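Local coordinates for protein VP2 (Primate bocaparvovirus 1, PDB 7L0Y) that self-assembles in sixty copies into the T=1 icosahedral capsid, about 26 nm across, of a human parvovirus, at residues E175-L179 with E190-L194; A232-P236 with I515-L519. All coordinates share one frame; numbering follows the deposited sequence.

Contact 1 of 2, residues E175-L179 with E190-L194; sequences ELADL and EKALL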
loop_
_atom_site.group_PDB
_atom_site.type_symbol
_atom_site.label_atom_id
_atom_site.label_comp_id
_atom_site.label_asym_id
_atom_site.label_seq_id
_atom_site.Cartn_x
_atom_site.Cartn_y
_atom_site.Cartn_z
ATOM N N GLU A 175 -107.529 17.545 49.904
ATOM C CA GLU A 175 -108.180 17.972 51.137
ATOM C C GLU A 175 -107.468 19.174 51.739
ATOM O O GLU A 175 -108.083 19.986 52.439
ATOM C CB GLU A 175 -108.219 16.812 52.128
ATOM C CG GLU A 175 -109.000 17.081 53.396
ATOM C CD GLU A 175 -110.491 17.211 53.165
ATOM O OE1 GLU A 175 -110.967 16.808 52.085
ATOM O OE2 GLU A 175 -111.189 17.719 54.067
ATOM N N LEU A 176 -106.170 19.311 51.470
ATOM C CA LEU A 176 -105.431 20.459 51.983
ATOM C C LEU A 176 -105.848 21.744 51.286
ATOM O O LEU A 176 -105.613 22.841 51.804
ATOM C CB LEU A 176 -103.929 20.235 51.842
ATOM C CG LEU A 176 -103.283 19.545 53.037
ATOM C CD1 LEU A 176 -103.689 20.290 54.281
ATOM C CD2 LEU A 176 -103.719 18.119 53.145
ATOM N N ALA A 177 -106.454 21.638 50.112
ATOM C CA ALA A 177 -107.132 22.784 49.513
ATOM C C ALA A 177 -108.635 22.526 49.456
ATOM O O ALA A 177 -109.150 21.808 48.604
ATOM C CB ALA A 177 -106.561 23.071 48.131
ATOM N N ASP A 178 -109.345 23.171 50.372
ATOM C CA ASP A 178 -110.786 23.008 50.459
ATOM C C ASP A 178 -111.442 24.174 49.731
ATOM O O ASP A 178 -112.668 24.329 49.753
ATOM C CB ASP A 178 -111.231 22.926 51.919
ATOM C CG ASP A 178 -112.643 22.407 52.070
ATOM O OD1 ASP A 178 -113.237 21.988 51.056
ATOM O OD2 ASP A 178 -113.161 22.415 53.203
ATOM N N LEU A 179 -110.615 25.001 49.094
ATOM C CA LEU A 179 -111.043 26.226 48.411
ATOM C C LEU A 179 -111.620 27.147 49.483
ATOM O O LEU A 179 -110.881 27.521 50.403
ATOM C CB LEU A 179 -111.976 25.892 47.256
ATOM C CG LEU A 179 -111.281 25.456 45.970
ATOM C CD1 LEU A 179 -110.231 26.486 45.627
ATOM C CD2 LEU A 179 -110.645 24.081 46.114
ATOM N N GLU A 190 -104.065 27.335 52.212
ATOM C CA GLU A 190 -104.753 26.542 51.201
ATOM C C GLU A 190 -104.513 27.108 49.810
ATOM O O GLU A 190 -104.197 26.364 48.876
ATOM C CB GLU A 190 -106.248 26.487 51.507
ATOM C CG GLU A 190 -106.595 25.759 52.793
ATOM C CD GLU A 190 -106.424 26.623 54.032
ATOM O OE1 GLU A 190 -105.972 27.779 53.902
ATOM O OE2 GLU A 190 -106.739 26.143 55.139
ATOM N N LYS A 191 -104.668 28.423 49.650
ATOM C CA LYS A 191 -104.327 29.049 48.381
ATOM C C LYS A 191 -102.837 28.972 48.107
ATOM O O LYS A 191 -102.428 28.844 46.950
ATOM C CB LYS A 191 -104.783 30.504 48.368
ATOM C CG LYS A 191 -106.277 30.682 48.348
ATOM C CD LYS A 191 -106.640 32.143 48.429
ATOM C CE LYS A 191 -108.142 32.333 48.407
ATOM N NZ LYS A 191 -108.514 33.763 48.573
ATOM N N ALA A 192 -102.016 29.050 49.150
ATOM C CA ALA A 192 -100.578 28.951 48.959
ATOM C C ALA A 192 -100.197 27.595 48.390
ATOM O O ALA A 192 -99.279 27.496 47.574
ATOM C CB ALA A 192 -99.854 29.214 50.274
ATOM N N LEU A 193 -100.903 26.540 48.795
ATOM C CA LEU A 193 -100.645 25.224 48.226
ATOM C C LEU A 193 -101.050 25.155 46.763
ATOM O O LEU A 193 -100.361 24.526 45.956
ATOM C CB LEU A 193 -101.370 24.151 49.028
ATOM C CG LEU A 193 -100.776 23.875 50.399
ATOM C CD1 LEU A 193 -101.679 22.948 51.172
ATOM C CD2 LEU A 193 -99.400 23.265 50.227
ATOM N N LEU A 194 -102.167 25.782 46.402
ATOM C CA LEU A 194 -102.625 25.716 45.021
ATOM C C LEU A 194 -101.722 26.507 44.091
ATOM O O LEU A 194 -101.454 26.077 42.966
ATOM C CB LEU A 194 -104.061 26.215 44.914
ATOM C CG LEU A 194 -105.115 25.300 45.518
ATOM C CD1 LEU A 194 -106.468 25.955 45.459
ATOM C CD2 LEU A 194 -105.121 23.996 44.756
#
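Glu190, in the first turn of helix 189-195, meets the loop 175-179 with its aliphatic part: CG lies 3.2 Å from Leu176 O, and the backbones come nearest at this point, Glu190 CA to Ala177 CA being 4.8 Å. Its chain turns about the CB-CG bond (chi2 81°), which carries the carboxyl group off the loop; OE1 then accepts a weak hydrogen bond from Ala188 N, just ahead of the helix. One turn on, Leu193 sets CD1 3.6 Å from Leu176 CB, the two side chains crossing at a slant. Leu193 also packs on Leu355 of a neighbouring subunit, while Leu176 rests on Phe314 of its own chain. Leu194 touches two loop residues. The methyl of Ala177 faces its branch point, with CB 3.7 Å from Leu194 CG, and Leu194 CD1 touches Leu179 CD1 at 3.8 Å, those side chains lying roughly at right angles. Tyr487 of a second neighbouring subunit packs on both Leu179 and Leu194, so three chains meet here. Between the segments, which bury 286 Å², the contact is mainly apolar, side chain on side chain, with a Glu190 methylene against the Leu176 carbonyl, while its carboxyl group turns away from the loop.

Contact 2 of 2, residues A232-P236 with I515-L519; sequences AYIPP and INKVL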
loop_
_atom_site.group_PDB
_atom_site.type_symbol
_atom_site.label_atom_id
_atom_site.label_comp_id
_atom_site.label_asym_id
_atom_site.label_seq_id
_atom_site.Cartn_x
_atom_site.Cartn_y
_atom_site.Cartn_z
ATOM N N ALA A 232 -85.870 -19.870 57.689
ATOM C CA ALA A 232 -85.391 -20.134 59.034
ATOM C C ALA A 232 -86.195 -21.282 59.624
ATOM O O ALA A 232 -87.421 -21.197 59.722
ATOM C CB ALA A 232 -85.516 -18.892 59.909
ATOM N N TYR A 233 -85.510 -22.361 59.994
ATOM C CA TYR A 233 -86.194 -23.482 60.619
ATOM C C TYR A 233 -86.415 -23.273 62.107
ATOM O O TYR A 233 -87.287 -23.923 62.686
ATOM C CB TYR A 233 -85.424 -24.782 60.376
ATOM C CG TYR A 233 -84.046 -24.826 60.978
ATOM C CD1 TYR A 233 -83.851 -25.255 62.278
ATOM C CD2 TYR A 233 -82.939 -24.470 60.237
ATOM C CE1 TYR A 233 -82.609 -25.303 62.825
ATOM C CE2 TYR A 233 -81.688 -24.517 60.777
ATOM C CZ TYR A 233 -81.527 -24.933 62.071
ATOM O OH TYR A 233 -80.269 -24.978 62.614
ATOM N N ILE A 234 -85.650 -22.387 62.733
ATOM C CA ILE A 234 -85.866 -22.020 64.130
ATOM C C ILE A 234 -85.815 -20.512 64.260
ATOM O O ILE A 234 -85.249 -19.814 63.409
ATOM C CB ILE A 234 -84.824 -22.653 65.073
ATOM C CG1 ILE A 234 -83.412 -22.333 64.584
ATOM C CG2 ILE A 234 -85.090 -24.134 65.276
ATOM C CD1 ILE A 234 -82.347 -22.657 65.564
ATOM N N PRO A 235 -86.425 -19.975 65.315
ATOM C CA PRO A 235 -86.226 -18.568 65.624
ATOM C C PRO A 235 -84.796 -18.322 66.057
ATOM O O PRO A 235 -84.089 -19.254 66.477
ATOM C CB PRO A 235 -87.207 -18.324 66.781
ATOM C CG PRO A 235 -88.207 -19.378 66.641
ATOM C CD PRO A 235 -87.477 -20.571 66.147
ATOM N N PRO A 236 -84.319 -17.080 65.978
ATOM C CA PRO A 236 -82.990 -16.780 66.518
ATOM C C PRO A 236 -82.889 -16.988 68.014
ATOM O O PRO A 236 -81.773 -17.041 68.541
ATOM C CB PRO A 236 -82.778 -15.313 66.129
ATOM C CG PRO A 236 -84.139 -14.779 65.968
ATOM C CD PRO A 236 -84.955 -15.889 65.403
ATOM N N ILE A 515 -85.844 -23.619 50.977
ATOM C CA ILE A 515 -84.433 -23.866 51.236
ATOM C C ILE A 515 -84.112 -23.410 52.649
ATOM O O ILE A 515 -84.303 -22.242 52.990
ATOM C CB ILE A 515 -83.562 -23.134 50.207
ATOM C CG1 ILE A 515 -83.896 -23.644 48.805
ATOM C CG2 ILE A 515 -82.103 -23.336 50.513
ATOM C CD1 ILE A 515 -83.409 -22.761 47.694
ATOM N N ASN A 516 -83.620 -24.325 53.473
ATOM C CA ASN A 516 -83.302 -23.987 54.849
ATOM C C ASN A 516 -81.954 -23.289 54.945
ATOM O O ASN A 516 -81.021 -23.580 54.198
ATOM C CB ASN A 516 -83.285 -25.236 55.723
ATOM C CG ASN A 516 -84.650 -25.822 55.917
ATOM O OD1 ASN A 516 -85.652 -25.134 55.773
ATOM N ND2 ASN A 516 -84.706 -27.099 56.257
ATOM N N LYS A 517 -81.864 -22.358 55.883
ATOM C CA LYS A 517 -80.611 -21.730 56.263
ATOM C C LYS A 517 -80.387 -21.966 57.748
ATOM O O LYS A 517 -81.346 -22.093 58.513
ATOM C CB LYS A 517 -80.619 -20.238 55.954
ATOM C CG LYS A 517 -81.700 -19.474 56.672
ATOM C CD LYS A 517 -81.699 -18.023 56.277
ATOM C CE LYS A 517 -82.846 -17.284 56.920
ATOM N NZ LYS A 517 -82.843 -15.861 56.524
ATOM N N VAL A 518 -79.123 -22.026 58.136
ATOM C CA VAL A 518 -78.754 -22.179 59.524
ATOM C C VAL A 518 -78.616 -20.752 60.012
ATOM O O VAL A 518 -77.953 -19.946 59.376
ATOM C CB VAL A 518 -77.406 -22.911 59.682
ATOM C CG1 VAL A 518 -76.886 -22.770 61.100
ATOM C CG2 VAL A 518 -77.544 -24.376 59.317
ATOM N N LEU A 519 -79.254 -20.428 61.127
ATOM C CA LEU A 519 -79.191 -19.067 61.652
ATOM C C LEU A 519 -77.826 -18.694 62.223
ATOM O O LEU A 519 -77.476 -19.104 63.329
ATOM C CB LEU A 519 -80.275 -18.842 62.703
ATOM C CG LEU A 519 -81.644 -18.492 62.138
ATOM C CD1 LEU A 519 -82.448 -17.733 63.174
ATOM C CD2 LEU A 519 -81.480 -17.679 60.864
ATOM O OXT LEU A 519 -77.049 -17.970 61.602
#
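Tyr233 carries CG between its backbone N and carbonyl carbon (chi1 63°), a rotamer that lifts the ring towards the C-terminal chain, while Leu519 has CG anti to its own carbonyl carbon (chi1 -83°), sending its isobutyl group towards the loop 232-236. The ring meets the backbone at an oblique angle: Tyr233 CE2 is 3.3 Å from Lys517 O and 4.0 Å from Val518 CA. Leu519 reaches further along the loop. Its CD1 lies 3.4 Å from Pro236 N and 3.5 Å from Ile234 O, so one methyl packs against the polypeptide backbone as well as a proline ring, Pro236 CD being 3.8 Å from Leu519 CD1. The other methyl, CD2, sits 4.3 Å from Ala232 CB. Lys517 runs extended beyond CG, bringing CE within 4.1 Å of Ala232 N; its NZ continues to a salt bridge with Asp386 and a hydrogen bond to Arg402 O of a neighbouring subunit. The same Arg402 donates through NH1 to Val518 O and forms a weak, long ion pair with Leu519 OXT. In the fold, 516-517 is a short, weakly bonded strand; backbone hydrogen bonds of Ile515 and Lys517 with Arg231 set it parallel to the end of strand 215-232, and the chain terminus then follows the loop that leads on towards strand 249-252.

Overall arrangement
Contacts 1 and 2 lie on opposite sides of the chain's centre, with their own centres 52 Å apart and about 40 Å between nearest atoms, and they share no helix or strand. Contact 1 is local, joining a loop to a helix eleven residues later, and is only partly buried; contact 2 brings together segments 279 residues apart and is buried apart from a partly exposed Val518. Contact 1 is mostly side chain on side chain, whereas contact 2 sets side chains largely against backbone. Neighbouring subunits pack on both, but at contact 2, by the chain's end, one also brings hydrogen bonds through an arginine. Both therefore help form interfaces of the sixty-subunit shell.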